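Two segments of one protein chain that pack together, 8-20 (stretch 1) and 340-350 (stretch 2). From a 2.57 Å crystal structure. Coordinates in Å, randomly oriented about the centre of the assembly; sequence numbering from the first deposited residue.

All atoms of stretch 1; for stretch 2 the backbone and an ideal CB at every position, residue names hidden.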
ATOM      1  N   ASP A   8     -16.391  25.791   4.977  1.00 76.55           N
ATOM      2  CA  ASP A   8     -15.369  24.931   4.336  1.00 76.62           C
ATOM      3  C   ASP A   8     -16.100  23.697   3.781  1.00 75.81           C
ATOM      4  O   ASP A   8     -16.354  22.769   4.547  1.00 76.81           O
ATOM      5  CB  ASP A   8     -14.291  24.583   5.370  1.00 76.01           C
ATOM      6  CG  ASP A   8     -13.263  23.573   4.914  1.00 75.54           C
ATOM      7  OD1 ASP A   8     -13.067  23.471   3.701  1.00 77.06           O
ATOM      8  OD2 ASP A   8     -12.673  22.901   5.776  1.00 76.21           O
ATOM      9  N   LEU A   9     -16.446  23.698   2.500  1.00 75.16           N
ATOM     10  CA  LEU A   9     -17.110  22.561   1.805  1.00 73.94           C
ATOM     11  C   LEU A   9     -16.059  21.752   1.028  1.00 71.48           C
ATOM     12  O   LEU A   9     -16.451  20.972   0.135  1.00 71.62           O
ATOM     13  CB  LEU A   9     -18.193  23.104   0.864  1.00 75.79           C
ATOM     14  CG  LEU A   9     -19.366  23.830   1.510  1.00 76.82           C
ATOM     15  CD1 LEU A   9     -20.301  24.407   0.460  1.00 78.26           C
ATOM     16  CD2 LEU A   9     -20.120  22.888   2.416  1.00 75.87           C
ATOM     17  N   SER A  10     -14.782  21.902   1.371  1.00 69.26           N
ATOM     18  CA  SER A  10     -13.637  21.259   0.676  1.00 67.62           C
ATOM     19  C   SER A  10     -13.481  19.802   1.112  1.00 66.06           C
ATOM     20  O   SER A  10     -14.049  19.375   2.133  1.00 65.15           O
ATOM     21  CB  SER A  10     -12.349  22.003   0.952  1.00 67.47           C
ATOM     22  OG  SER A  10     -11.786  21.630   2.210  1.00 65.50           O
ATOM     23  N   PRO A  11     -12.708  19.018   0.329  1.00 63.92           N
ATOM     24  CA  PRO A  11     -12.332  17.656   0.689  1.00 64.10           C
ATOM     25  C   PRO A  11     -11.316  17.586   1.833  1.00 64.76           C
ATOM     26  O   PRO A  11     -10.941  16.515   2.199  1.00 63.69           O
ATOM     27  CB  PRO A  11     -11.609  17.081  -0.536  1.00 63.38           C
ATOM     28  CG  PRO A  11     -11.848  18.079  -1.650  1.00 64.76           C
ATOM     29  CD  PRO A  11     -12.223  19.390  -0.998  1.00 64.79           C
ATOM     30  N   GLN A  12     -10.842  18.733   2.307  1.00 68.91           N
ATOM     31  CA  GLN A  12      -9.798  18.817   3.358  1.00 70.76           C
ATOM     32  C   GLN A  12      -8.597  18.018   2.859  1.00 69.75           C
ATOM     33  O   GLN A  12      -8.375  18.027   1.649  1.00 70.57           O
ATOM     34  CB  GLN A  12     -10.423  18.405   4.696  1.00 71.54           C
ATOM     35  CG  GLN A  12     -11.707  19.187   4.936  1.00 72.52           C
ATOM     36  CD  GLN A  12     -12.051  19.435   6.371  1.00 72.28           C
ATOM     37  OE1 GLN A  12     -11.229  19.305   7.256  1.00 72.49           O
ATOM     38  NE2 GLN A  12     -13.291  19.821   6.587  1.00 75.59           N
ATOM     39  N   THR A  13      -7.888  17.303   3.725  1.00 70.16           N
ATOM     40  CA  THR A  13      -6.658  16.564   3.322  1.00 70.11           C
ATOM     41  C   THR A  13      -7.002  15.173   2.781  1.00 69.85           C
ATOM     42  O   THR A  13      -6.080  14.362   2.734  1.00 71.87           O
ATOM     43  CB  THR A  13      -5.649  16.473   4.478  1.00 69.95           C
ATOM     44  OG1 THR A  13      -6.204  15.661   5.515  1.00 69.22           O
ATOM     45  CG2 THR A  13      -5.267  17.833   5.016  1.00 70.92           C
ATOM     46  N   LEU A  14      -8.245  14.897   2.356  1.00 68.98           N
ATOM     47  CA  LEU A  14      -8.629  13.575   1.783  1.00 67.36           C
ATOM     48  C   LEU A  14      -7.775  13.227   0.557  1.00 67.75           C
ATOM     49  O   LEU A  14      -7.381  12.051   0.449  1.00 65.88           O
ATOM     50  CB  LEU A  14     -10.110  13.559   1.389  1.00 67.30           C
ATOM     51  CG  LEU A  14     -11.120  13.346   2.518  1.00 66.22           C
ATOM     52  CD1 LEU A  14     -12.530  13.408   1.979  1.00 66.67           C
ATOM     53  CD2 LEU A  14     -10.923  12.003   3.212  1.00 65.46           C
ATOM     54  N   MET A  15      -7.516  14.181  -0.340  1.00 69.01           N
ATOM     55  CA  MET A  15      -6.785  13.892  -1.601  1.00 69.33           C
ATOM     56  C   MET A  15      -5.403  13.346  -1.248  1.00 68.83           C
ATOM     57  O   MET A  15      -5.084  12.234  -1.689  1.00 68.28           O
ATOM     58  CB  MET A  15      -6.662  15.122  -2.501  1.00 70.39           C
ATOM     59  CG  MET A  15      -6.065  14.786  -3.850  1.00 71.73           C
ATOM     60  SD  MET A  15      -6.196  16.108  -5.071  1.00 75.06           S
ATOM     61  CE  MET A  15      -4.915  15.623  -6.226  1.00 76.66           C
ATOM     62  N   ALA A  16      -4.647  14.092  -0.444  1.00 69.50           N
ATOM     63  CA  ALA A  16      -3.284  13.721  -0.009  1.00 70.40           C
ATOM     64  C   ALA A  16      -3.340  12.421   0.807  1.00 70.46           C
ATOM     65  O   ALA A  16      -2.508  11.535   0.606  1.00 70.22           O
ATOM     66  CB  ALA A  16      -2.684  14.846   0.790  1.00 71.22           C
ATOM     67  N   MET A  17      -4.296  12.318   1.715  1.00 70.79           N
ATOM     68  CA  MET A  17      -4.446  11.159   2.616  1.00 71.49           C
ATOM     69  C   MET A  17      -4.640   9.894   1.783  1.00 70.21           C
ATOM     70  O   MET A  17      -4.028   8.897   2.148  1.00 72.70           O
ATOM     71  CB  MET A  17      -5.614  11.356   3.583  1.00 73.50           C
ATOM     72  CG  MET A  17      -5.599  10.387   4.745  1.00 74.94           C
ATOM     73  SD  MET A  17      -6.209  11.156   6.207  1.00 80.80           S
ATOM     74  CE  MET A  17      -4.780  12.162   6.618  1.00 82.10           C
ATOM     75  N   HIS A  18      -5.425   9.938   0.700  1.00 67.12           N
ATOM     76  CA  HIS A  18      -5.669   8.775  -0.199  1.00 65.32           C
ATOM     77  C   HIS A  18      -4.381   8.456  -0.966  1.00 64.79           C
ATOM     78  O   HIS A  18      -4.065   7.263  -1.107  1.00 66.70           O
ATOM     79  CB  HIS A  18      -6.864   9.004  -1.135  1.00 66.17           C
ATOM     80  CG  HIS A  18      -8.204   8.687  -0.551  1.00 65.75           C
ATOM     81  ND1 HIS A  18      -8.972   9.618   0.085  1.00 64.75           N
ATOM     82  CD2 HIS A  18      -8.926   7.542  -0.516  1.00 66.39           C
ATOM     83  CE1 HIS A  18     -10.108   9.056   0.479  1.00 65.92           C
ATOM     84  NE2 HIS A  18     -10.122   7.794   0.103  1.00 65.31           N
ATOM     85  N   ILE A  19      -3.656   9.470  -1.423  1.00 63.40           N
ATOM     86  CA  ILE A  19      -2.354   9.299  -2.131  1.00 63.18           C
ATOM     87  C   ILE A  19      -1.346   8.605  -1.189  1.00 64.27           C
ATOM     88  O   ILE A  19      -0.694   7.657  -1.632  1.00 62.44           O
ATOM     89  CB  ILE A  19      -1.874  10.662  -2.678  1.00 61.20           C
ATOM     90  CG1 ILE A  19      -2.805  11.151  -3.794  1.00 61.56           C
ATOM     91  CG2 ILE A  19      -0.423  10.603  -3.124  1.00 61.50           C
ATOM     92  CD1 ILE A  19      -2.508  12.540  -4.308  1.00 63.01           C
ATOM     93  N   SER A  20      -1.244   9.010   0.080  1.00 66.31           N
ATOM     94  CA  SER A  20      -0.277   8.397   1.023  1.00 69.04           C
ATOM     95  C   SER A  20      -0.695   6.947   1.301  1.00 70.07           C
ATOM     96  O   SER A  20       0.211   6.134   1.613  1.00 71.56           O
ATOM     97  CB  SER A  20      -0.084   9.192   2.296  1.00 70.96           C
ATOM     98  OG  SER A  20      -1.162   8.989   3.199  1.00 72.68           O
ATOM     99  N   UNK A 340     -14.929  22.267  -7.870  1.00 77.36           N
ATOM    100  CA  UNK A 340     -13.663  22.123  -8.645  1.00 78.62           C
ATOM    101  C   UNK A 340     -12.683  21.283  -7.824  1.00 74.64           C
ATOM    102  O   UNK A 340     -12.012  20.427  -8.415  1.00 74.24           O
ATOM    103  CB  UNK A 340     -13.052  23.486  -8.977  1.00 78.62           C
ATOM    104  N   UNK A 341     -12.598  21.548  -6.519  1.00 72.30           N
ATOM    105  CA  UNK A 341     -11.685  20.833  -5.584  1.00 71.29           C
ATOM    106  C   UNK A 341     -12.051  19.346  -5.567  1.00 70.65           C
ATOM    107  O   UNK A 341     -11.126  18.521  -5.627  1.00 69.21           O
ATOM    108  CB  UNK A 341     -11.768  21.417  -4.172  1.00 71.29           C
ATOM    109  N   UNK A 342     -13.350  19.020  -5.502  1.00 70.49           N
ATOM    110  CA  UNK A 342     -13.826  17.616  -5.478  1.00 69.34           C
ATOM    111  C   UNK A 342     -13.593  16.956  -6.848  1.00 72.87           C
ATOM    112  O   UNK A 342     -13.238  15.754  -6.845  1.00 73.80           O
ATOM    113  CB  UNK A 342     -15.309  17.554  -5.108  1.00 69.34           C
ATOM    114  N   UNK A 343     -13.740  17.689  -7.962  1.00 75.92           N
ATOM    115  CA  UNK A 343     -13.495  17.128  -9.319  1.00 79.21           C
ATOM    116  C   UNK A 343     -12.025  16.735  -9.458  1.00 79.18           C
ATOM    117  O   UNK A 343     -11.764  15.642 -10.002  1.00 78.69           O
ATOM    118  CB  UNK A 343     -13.874  18.135 -10.407  1.00 79.21           C
ATOM    119  N   UNK A 344     -11.120  17.587  -8.977  1.00 79.16           N
ATOM    120  CA  UNK A 344      -9.666  17.345  -9.057  1.00 79.16           C
ATOM    121  C   UNK A 344      -9.370  16.066  -8.261  1.00 76.42           C
ATOM    122  O   UNK A 344      -8.639  15.179  -8.777  1.00 76.49           O
ATOM    123  CB  UNK A 344      -8.866  18.532  -8.516  1.00 79.16           C
ATOM    124  N   UNK A 345      -9.958  15.968  -7.063  1.00 73.79           N
ATOM    125  CA  UNK A 345      -9.837  14.801  -6.149  1.00 70.79           C
ATOM    126  C   UNK A 345     -10.370  13.567  -6.879  1.00 71.55           C
ATOM    127  O   UNK A 345      -9.641  12.569  -6.928  1.00 72.14           O
ATOM    128  CB  UNK A 345     -10.600  15.028  -4.843  1.00 70.79           C
ATOM    129  N   UNK A 346     -11.562  13.658  -7.479  1.00 71.77           N
ATOM    130  CA  UNK A 346     -12.183  12.547  -8.243  1.00 72.64           C
ATOM    131  C   UNK A 346     -11.185  11.979  -9.266  1.00 73.96           C
ATOM    132  O   UNK A 346     -11.179  10.748  -9.438  1.00 74.00           O
ATOM    133  CB  UNK A 346     -13.450  13.024  -8.956  1.00 72.64           C
ATOM    134  N   UNK A 347     -10.374  12.819  -9.924  1.00 75.34           N
ATOM    135  CA  UNK A 347      -9.402  12.358 -10.954  1.00 77.04           C
ATOM    136  C   UNK A 347      -8.296  11.555 -10.257  1.00 74.83           C
ATOM    137  O   UNK A 347      -7.917  10.472 -10.761  1.00 76.14           O
ATOM    138  CB  UNK A 347      -8.805  13.537 -11.724  1.00 77.04           C
ATOM    139  N   UNK A 348      -7.769  12.074  -9.147  1.00 71.75           N
ATOM    140  CA  UNK A 348      -6.734  11.404  -8.325  1.00 69.24           C
ATOM    141  C   UNK A 348      -7.219   9.989  -7.972  1.00 68.56           C
ATOM    142  O   UNK A 348      -6.413   9.041  -8.064  1.00 67.07           O
ATOM    143  CB  UNK A 348      -6.435  12.203  -7.055  1.00 69.24           C
ATOM    144  N   UNK A 349      -8.510   9.859  -7.642  1.00 69.33           N
ATOM    145  CA  UNK A 349      -9.199   8.584  -7.282  1.00 68.99           C
ATOM    146  C   UNK A 349      -9.277   7.678  -8.508  1.00 69.81           C
ATOM    147  O   UNK A 349      -8.952   6.482  -8.375  1.00 70.91           O
ATOM    148  CB  UNK A 349     -10.604   8.850  -6.738  1.00 68.99           C
ATOM    149  N   UNK A 350      -9.744   8.203  -9.641  1.00 70.96           N
ATOM    150  CA  UNK A 350      -9.861   7.429 -10.903  1.00 73.34           C
ATOM    151  C   UNK A 350      -8.521   6.748 -11.210  1.00 73.68           C
ATOM    152  O   UNK A 350      -8.535   5.542 -11.570  1.00 73.35           O
ATOM    153  CB  UNK A 350     -10.276   8.333 -12.065  1.00 73.34           C
TER

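Backbone angles throughout stretch 2 are helical (phi -51 to -70°, psi -36 to -50°), so phi/psi alone selects no residue type, though proline lacks the N-H that helical bonds use. The discriminating evidence is the direction of each CA-to-CB bond and what stretch 1 places near it. The helix axis runs 9.9 Å from that of helix 14-20 at 9°, nearly parallel.

At position 340 the ideal CB has nothing of stretch 1 within 5.5 Å, and many side chains would serve; Glu340 makes no contact.

Position 341 points toward stretch 1, with its ideal CB 3.8 Å from Pro11 CD and 5.2 Å from Ser10 CB. A long chain with an aliphatic stem, such as lysine, arginine or methionine, could pass along these atoms. It is Lys341, whose CD lies 3.9 Å from Ser10 CB; NZ is hydrogen-bonded to a residue adjoining one of the stretches.

Position 342 points sideways, its ideal CB 4.9 Å from Pro11 CG. Stretch 1 offers the apolar ring of Pro11 and, beyond it, the carbonyl of Leu9, which accepts no hydrogen bond from within stretch 1. An aliphatic side chain could cover the proline, but a large ring carrying a donor would meet both features. Trp342 does so: with chi1 -77° and chi2 97°, NE1 donates to Leu9 O at 3.0 Å and 161°, near the ring plane. Pro11 CG sits 3.8 Å from the centroid of the five-membered ring, 10° off its normal, a CH-pi contact. The six-membered ring extends to Leu14, where CH2 is 3.9 Å from Leu14 CD1.

Position 343 is out of reach and permissive; Gln343 bonds through NE2 elsewhere in the structure.

Position 344 points sideways, its ideal CB 5.0 Å from Met15 SD, so a medium apolar residue would suit. Leu344 CD2 lies 4.3 Å from Met15 SD.

Position 345 points toward stretch 1, its ideal CB 4.5 Å from Met15 SD and 4.6 Å from Pro11 CG. Pro11, Leu14 and Met15 outline an apolar site, bordered by the His18 ring, that leucine, methionine or phenylalanine might occupy. Phe345, chi1 177°, places CZ 3.7 Å from Leu14 CB and 3.4 Å from His18 ND1, while CE1 is 3.5 Å from Met15 CA. The His18 and Phe345 rings meet obliquely, planes at 52°; His18 ND1 already donates to Leu14 O at 2.9 Å.

Positions 346 and 347 have no stretch 1 atom within 5.5 Å of their ideal CB atoms and are loosely constrained; Ser346 and Lys347 make no contact.

Position 348 points toward Met15 CE (3.8 Å from the ideal CB) and Ile19 CD1 (4.8 Å), a close approach that favours a small residue such as alanine or serine. Ser348 OG lies 3.7 Å from Ile19 CG1.

Position 349 points sideways with nothing within 5.5 Å, so a side chain must bend toward stretch 1 to reach His18, as isoleucine, leucine or methionine could. Ile349 does: CD1 sits over one face, 4.2 Å from the His18 ring centroid.

Position 350 is out of reach; Asp350 makes no contact.

Stretch 2 340-350: EKWQLFSKSID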
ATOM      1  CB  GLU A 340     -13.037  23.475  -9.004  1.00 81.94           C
ATOM      2  CG  GLU A 340     -13.834  24.241 -10.059  1.00 87.41           C
ATOM      3  CD  GLU A 340     -13.427  25.684 -10.362  1.00 91.68           C
ATOM      4  OE1 GLU A 340     -14.333  26.485 -10.772  1.00 93.24           O
ATOM      5  OE2 GLU A 340     -12.207  26.020 -10.212  1.00 92.22           O
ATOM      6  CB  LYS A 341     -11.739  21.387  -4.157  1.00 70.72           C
ATOM      7  CG  LYS A 341     -11.188  22.793  -3.989  1.00 72.88           C
ATOM      8  CD  LYS A 341     -11.377  23.357  -2.598  1.00 73.03           C
ATOM      9  CE  LYS A 341     -11.039  24.831  -2.501  1.00 75.85           C
ATOM     10  NZ  LYS A 341     -11.413  25.389  -1.177  1.00 76.38           N
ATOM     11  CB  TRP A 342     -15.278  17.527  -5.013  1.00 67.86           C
ATOM     12  CG  TRP A 342     -15.452  17.676  -3.533  1.00 65.40           C
ATOM     13  CD1 TRP A 342     -15.775  18.809  -2.840  1.00 65.85           C
ATOM     14  CD2 TRP A 342     -15.319  16.647  -2.545  1.00 62.62           C
ATOM     15  NE1 TRP A 342     -15.843  18.554  -1.498  1.00 62.99           N
ATOM     16  CE2 TRP A 342     -15.566  17.237  -1.289  1.00 61.84           C
ATOM     17  CE3 TRP A 342     -15.001  15.289  -2.596  1.00 62.31           C
ATOM     18  CZ2 TRP A 342     -15.505  16.516  -0.101  1.00 61.10           C
ATOM     19  CZ3 TRP A 342     -14.942  14.575  -1.420  1.00 61.19           C
ATOM     20  CH2 TRP A 342     -15.199  15.178  -0.192  1.00 60.53           C
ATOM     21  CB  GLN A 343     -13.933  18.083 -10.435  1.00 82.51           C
ATOM     22  CG  GLN A 343     -15.437  18.025 -10.640  1.00 85.96           C
ATOM     23  CD  GLN A 343     -15.863  16.575 -10.732  1.00 86.21           C
ATOM     24  OE1 GLN A 343     -15.312  15.831 -11.542  1.00 88.35           O
ATOM     25  NE2 GLN A 343     -16.806  16.157  -9.885  1.00 84.18           N
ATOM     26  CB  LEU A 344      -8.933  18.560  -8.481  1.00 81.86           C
ATOM     27  CG  LEU A 344      -7.534  18.831  -9.043  1.00 85.23           C
ATOM     28  CD1 LEU A 344      -7.626  19.882 -10.152  1.00 86.72           C
ATOM     29  CD2 LEU A 344      -6.542  19.257  -7.939  1.00 84.33           C
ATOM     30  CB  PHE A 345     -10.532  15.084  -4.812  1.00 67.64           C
ATOM     31  CG  PHE A 345     -10.540  13.954  -3.809  1.00 64.44           C
ATOM     32  CD1 PHE A 345      -9.508  13.028  -3.743  1.00 63.19           C
ATOM     33  CD2 PHE A 345     -11.570  13.842  -2.893  1.00 62.68           C
ATOM     34  CE1 PHE A 345      -9.533  12.005  -2.809  1.00 61.09           C
ATOM     35  CE2 PHE A 345     -11.583  12.821  -1.961  1.00 61.51           C
ATOM     36  CZ  PHE A 345     -10.558  11.919  -1.911  1.00 60.11           C
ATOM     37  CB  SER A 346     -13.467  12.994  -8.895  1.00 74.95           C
ATOM     38  OG  SER A 346     -13.964  12.058  -9.838  1.00 78.30           O
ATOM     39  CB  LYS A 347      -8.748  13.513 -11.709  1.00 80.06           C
ATOM     40  CG  LYS A 347      -9.685  14.507 -12.378  1.00 83.88           C
ATOM     41  CD  LYS A 347     -10.573  14.002 -13.502  1.00 86.97           C
ATOM     42  CE  LYS A 347     -11.433  15.136 -14.035  1.00 89.30           C
ATOM     43  NZ  LYS A 347     -12.349  14.701 -15.115  1.00 91.47           N
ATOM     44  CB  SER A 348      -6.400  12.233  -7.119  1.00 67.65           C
ATOM     45  OG  SER A 348      -5.470  11.545  -6.292  1.00 66.75           O
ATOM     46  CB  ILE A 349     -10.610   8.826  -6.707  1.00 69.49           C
ATOM     47  CG1 ILE A 349     -10.592   9.704  -5.452  1.00 68.53           C
ATOM     48  CG2 ILE A 349     -11.303   7.481  -6.434  1.00 70.32           C
ATOM     49  CD1 ILE A 349     -10.136   8.974  -4.203  1.00 67.58           C
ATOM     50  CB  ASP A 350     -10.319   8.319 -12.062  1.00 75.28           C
ATOM     51  CG  ASP A 350     -11.798   8.687 -12.055  1.00 75.79           C
ATOM     52  OD1 ASP A 350     -12.597   7.935 -11.483  1.00 74.03           O
ATOM     53  OD2 ASP A 350     -12.144   9.719 -12.651  1.00 78.29           O
TER
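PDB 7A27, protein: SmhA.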